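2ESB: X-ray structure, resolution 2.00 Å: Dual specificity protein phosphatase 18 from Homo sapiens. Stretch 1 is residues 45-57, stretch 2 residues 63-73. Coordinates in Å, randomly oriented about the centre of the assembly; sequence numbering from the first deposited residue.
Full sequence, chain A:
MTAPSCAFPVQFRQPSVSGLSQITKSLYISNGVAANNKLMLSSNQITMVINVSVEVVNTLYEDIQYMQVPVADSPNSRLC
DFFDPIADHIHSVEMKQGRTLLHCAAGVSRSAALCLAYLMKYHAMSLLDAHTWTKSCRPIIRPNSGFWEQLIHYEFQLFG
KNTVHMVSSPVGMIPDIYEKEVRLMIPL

Stretch 1 (45-57) QITMVINVSVEVV
Stretch 2 (63-73) DIQYMQVPVAD

Residues 48-51 and 65-68 form neighbouring parallel strands, their axes 15° apart and 4.7 Å at closest approach. The register pairs Met-48 with Gln-65, Val-49 with Tyr-66, Ile-50 with Met-67 and Asn-51 with Gln-68, at CA-CA distances of 4.6-5.2 Å. Extended backbones (phi/psi -120/121 at Val-49, -127/153 at Tyr-66) permit the staggered ladder expected of parallel strands: Gln-65 N donates to Thr-47 O (2.9 Å), Val-49 N to Gln-65 O (2.8 Å), Met-67 N to Val-49 O (3.1 Å, bent to 141°), Asn-51 N to Met-67 O (3.0 Å) and Val-69 N to Asn-51 O (2.8 Å). In all, 866 Å² is buried between the stretches.

Three residues cover the most surface. Met-48 (73 Å²; chi1 t, chi2 p, chi3 -144°) shares a sheet face with Gln-65, Ile-50 and Met-67. The end of its flexible thioether side chain comes nearer to the partner strand, placing Met-48 SD 3.4 Å from Gln-65 CD and Met-48 CE 3.7 Å from Met-67 CG. Ile-50 (m, t) extends this apolar patch, with its CG2 4.0 Å from Met-67 CG.

Val-49 (68 Å², chi1 t) lies on the other face. Its compact branched side chain is buried and packs against two neighbours: Val-49 CG2 is 3.7 Å from Ile-64 CG2, and Val-49 CB approaches Tyr-66 CD2 obliquely at 3.5 Å.

Gln-68 (71 Å²; t, t, chi3 -3°) shares that face with Asn-51. Its length lets NE2 reach beyond the paired strands and donate to Ser-53 O (2.6 Å, 168°). The receiving loop is braced internally: Ser-53 OG (chi1 p) donates to Asn-51 OD1 (2.7 Å), Asn-51 ND2 to Val-56 O (2.8 Å), and Val-56 N to Ser-53 OG (3.0 Å). Buried Asn-51 (t, chi2 -12°) thus has both amide ends engaged.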

# COMPACT_ATOMS: atom_id res chain seq x y z
N GLN A 45 -15.92 4.30 -8.31
CA GLN A 45 -16.02 5.58 -7.62
C GLN A 45 -14.73 6.07 -6.97
O GLN A 45 -14.74 6.59 -5.85
CB GLN A 45 -17.13 5.50 -6.57
CG GLN A 45 -18.53 5.42 -7.16
CD GLN A 45 -19.60 5.25 -6.10
OE1 GLN A 45 -19.88 4.14 -5.65
NE2 GLN A 45 -20.18 6.36 -5.68
N ILE A 46 -13.61 5.92 -7.67
CA ILE A 46 -12.33 6.39 -7.15
C ILE A 46 -12.24 7.92 -7.26
O ILE A 46 -12.46 8.48 -8.34
CB ILE A 46 -11.14 5.78 -7.92
CG1 ILE A 46 -11.21 4.24 -7.90
CG2 ILE A 46 -9.83 6.24 -7.29
CD1 ILE A 46 -11.27 3.64 -6.51
N THR A 47 -11.88 8.59 -6.17
CA THR A 47 -11.77 10.05 -6.18
C THR A 47 -10.37 10.54 -5.91
O THR A 47 -10.05 11.72 -6.13
CB THR A 47 -12.70 10.70 -5.12
OG1 THR A 47 -12.37 10.20 -3.82
CG2 THR A 47 -14.15 10.40 -5.42
N MET A 48 -9.52 9.63 -5.44
CA MET A 48 -8.14 9.94 -5.11
C MET A 48 -7.22 8.82 -5.61
O MET A 48 -7.47 7.65 -5.34
CB MET A 48 -7.97 10.08 -3.59
CG MET A 48 -6.55 10.47 -3.16
SD MET A 48 -6.18 12.20 -3.55
CE MET A 48 -4.45 12.10 -3.98
N VAL A 49 -6.18 9.20 -6.35
CA VAL A 49 -5.22 8.23 -6.87
C VAL A 49 -3.84 8.56 -6.32
O VAL A 49 -3.32 9.67 -6.52
CB VAL A 49 -5.17 8.25 -8.41
CG1 VAL A 49 -4.05 7.33 -8.90
CG2 VAL A 49 -6.52 7.79 -9.00
N ILE A 50 -3.24 7.61 -5.62
CA ILE A 50 -1.91 7.79 -5.05
C ILE A 50 -0.95 6.85 -5.75
O ILE A 50 -0.99 5.64 -5.58
CB ILE A 50 -1.90 7.49 -3.53
CG1 ILE A 50 -2.92 8.40 -2.82
CG2 ILE A 50 -0.51 7.74 -2.98
CD1 ILE A 50 -2.95 8.25 -1.28
N ASN A 51 -0.08 7.44 -6.56
CA ASN A 51 0.90 6.72 -7.36
C ASN A 51 2.18 6.59 -6.56
O ASN A 51 2.93 7.55 -6.37
CB ASN A 51 1.10 7.52 -8.67
CG ASN A 51 2.18 6.94 -9.58
OD1 ASN A 51 2.96 6.07 -9.20
ND2 ASN A 51 2.23 7.47 -10.79
N VAL A 52 2.43 5.38 -6.07
CA VAL A 52 3.62 5.13 -5.27
C VAL A 52 4.75 4.60 -6.16
O VAL A 52 5.12 3.43 -6.10
CB VAL A 52 3.32 4.11 -4.13
CG1 VAL A 52 4.42 4.18 -3.09
CG2 VAL A 52 1.97 4.42 -3.49
N SER A 53 5.29 5.47 -7.00
CA SER A 53 6.38 5.07 -7.89
C SER A 53 7.08 6.29 -8.44
O SER A 53 6.55 7.40 -8.42
CB SER A 53 5.84 4.28 -9.09
OG SER A 53 5.34 5.19 -10.06
N VAL A 54 8.28 6.08 -8.96
CA VAL A 54 9.04 7.15 -9.55
C VAL A 54 8.73 7.16 -11.04
O VAL A 54 8.56 8.21 -11.65
CB VAL A 54 10.56 6.90 -9.41
CG1 VAL A 54 11.34 7.99 -10.12
CG2 VAL A 54 10.95 6.86 -7.94
N GLU A 55 8.60 5.96 -11.59
CA GLU A 55 8.44 5.77 -13.03
C GLU A 55 7.08 5.72 -13.72
O GLU A 55 7.00 5.95 -14.92
CB GLU A 55 9.23 4.51 -13.43
CG GLU A 55 8.51 3.18 -13.18
CD GLU A 55 8.60 2.69 -11.73
OE1 GLU A 55 9.00 3.46 -10.83
OE2 GLU A 55 8.26 1.51 -11.50
N VAL A 56 6.01 5.42 -12.99
CA VAL A 56 4.69 5.34 -13.61
C VAL A 56 4.06 6.71 -13.81
O VAL A 56 4.01 7.53 -12.90
CB VAL A 56 3.73 4.46 -12.77
CG1 VAL A 56 2.39 4.30 -13.49
CG2 VAL A 56 4.37 3.10 -12.51
N VAL A 57 3.57 6.96 -15.03
CA VAL A 57 2.92 8.22 -15.34
C VAL A 57 1.40 8.04 -15.31
O VAL A 57 0.87 7.08 -15.87
CB VAL A 57 3.32 8.71 -16.75
CG1 VAL A 57 2.39 9.87 -17.17
CG2 VAL A 57 4.79 9.14 -16.74
N ASP A 63 -12.22 15.28 -12.40
CA ASP A 63 -12.84 14.98 -11.11
C ASP A 63 -12.17 13.89 -10.27
O ASP A 63 -12.79 13.29 -9.40
CB ASP A 63 -14.31 14.66 -11.34
CG ASP A 63 -15.07 15.84 -11.90
OD1 ASP A 63 -16.00 15.63 -12.70
OD2 ASP A 63 -14.75 17.00 -11.54
N ILE A 64 -10.91 13.63 -10.56
CA ILE A 64 -10.15 12.68 -9.76
C ILE A 64 -8.90 13.43 -9.34
O ILE A 64 -8.33 14.18 -10.13
CB ILE A 64 -9.77 11.43 -10.58
CG1 ILE A 64 -11.05 10.67 -10.98
CG2 ILE A 64 -8.84 10.54 -9.75
CD1 ILE A 64 -10.81 9.43 -11.81
N GLN A 65 -8.52 13.27 -8.08
CA GLN A 65 -7.32 13.93 -7.55
C GLN A 65 -6.15 12.96 -7.61
O GLN A 65 -6.32 11.78 -7.30
CB GLN A 65 -7.56 14.38 -6.10
CG GLN A 65 -6.47 15.28 -5.55
CD GLN A 65 -6.60 15.51 -4.05
OE1 GLN A 65 -7.71 15.65 -3.53
NE2 GLN A 65 -5.46 15.56 -3.36
N TYR A 66 -4.97 13.45 -7.99
CA TYR A 66 -3.78 12.61 -8.10
C TYR A 66 -2.59 13.15 -7.33
O TYR A 66 -2.48 14.36 -7.11
CB TYR A 66 -3.34 12.48 -9.58
CG TYR A 66 -4.34 11.83 -10.51
CD1 TYR A 66 -5.42 12.54 -11.01
CD2 TYR A 66 -4.19 10.50 -10.89
CE1 TYR A 66 -6.34 11.95 -11.87
CE2 TYR A 66 -5.12 9.89 -11.76
CZ TYR A 66 -6.19 10.62 -12.25
OH TYR A 66 -7.09 10.03 -13.10
N MET A 67 -1.70 12.26 -6.92
CA MET A 67 -0.48 12.66 -6.24
C MET A 67 0.53 11.53 -6.45
O MET A 67 0.17 10.42 -6.83
CB MET A 67 -0.69 12.90 -4.74
CG MET A 67 -0.81 11.64 -3.91
SD MET A 67 -0.92 12.08 -2.16
CE MET A 67 0.85 12.30 -1.83
N GLN A 68 1.80 11.82 -6.21
CA GLN A 68 2.82 10.82 -6.41
C GLN A 68 3.83 10.80 -5.28
O GLN A 68 4.24 11.85 -4.78
CB GLN A 68 3.53 11.08 -7.74
CG GLN A 68 4.50 9.99 -8.17
CD GLN A 68 4.72 10.00 -9.67
OE1 GLN A 68 4.09 10.79 -10.39
NE2 GLN A 68 5.59 9.13 -10.15
N VAL A 69 4.19 9.59 -4.87
CA VAL A 69 5.18 9.33 -3.82
C VAL A 69 6.27 8.66 -4.64
O VAL A 69 6.22 7.45 -4.89
CB VAL A 69 4.63 8.35 -2.77
CG1 VAL A 69 5.67 8.11 -1.67
CG2 VAL A 69 3.36 8.92 -2.19
N PRO A 70 7.27 9.44 -5.07
CA PRO A 70 8.39 8.97 -5.90
C PRO A 70 9.43 8.07 -5.25
O PRO A 70 10.51 8.53 -4.88
CB PRO A 70 8.99 10.27 -6.41
CG PRO A 70 8.89 11.15 -5.20
CD PRO A 70 7.47 10.86 -4.70
N VAL A 71 9.11 6.78 -5.12
CA VAL A 71 10.07 5.83 -4.57
C VAL A 71 10.25 4.67 -5.52
O VAL A 71 9.32 4.27 -6.23
CB VAL A 71 9.62 5.26 -3.20
CG1 VAL A 71 9.51 6.39 -2.17
CG2 VAL A 71 8.30 4.55 -3.35
N ALA A 72 11.47 4.16 -5.58
CA ALA A 72 11.79 3.02 -6.42
C ALA A 72 11.49 1.81 -5.55
O ALA A 72 11.42 1.92 -4.32
CB ALA A 72 13.28 3.05 -6.80
N ASP A 73 11.28 0.65 -6.17
CA ASP A 73 11.03 -0.54 -5.38
C ASP A 73 12.37 -1.14 -4.97
O ASP A 73 12.81 -2.15 -5.53
CB ASP A 73 10.20 -1.56 -6.15
CG ASP A 73 9.97 -2.83 -5.34
OD1 ASP A 73 9.80 -2.72 -4.10
OD2 ASP A 73 9.96 -3.93 -5.93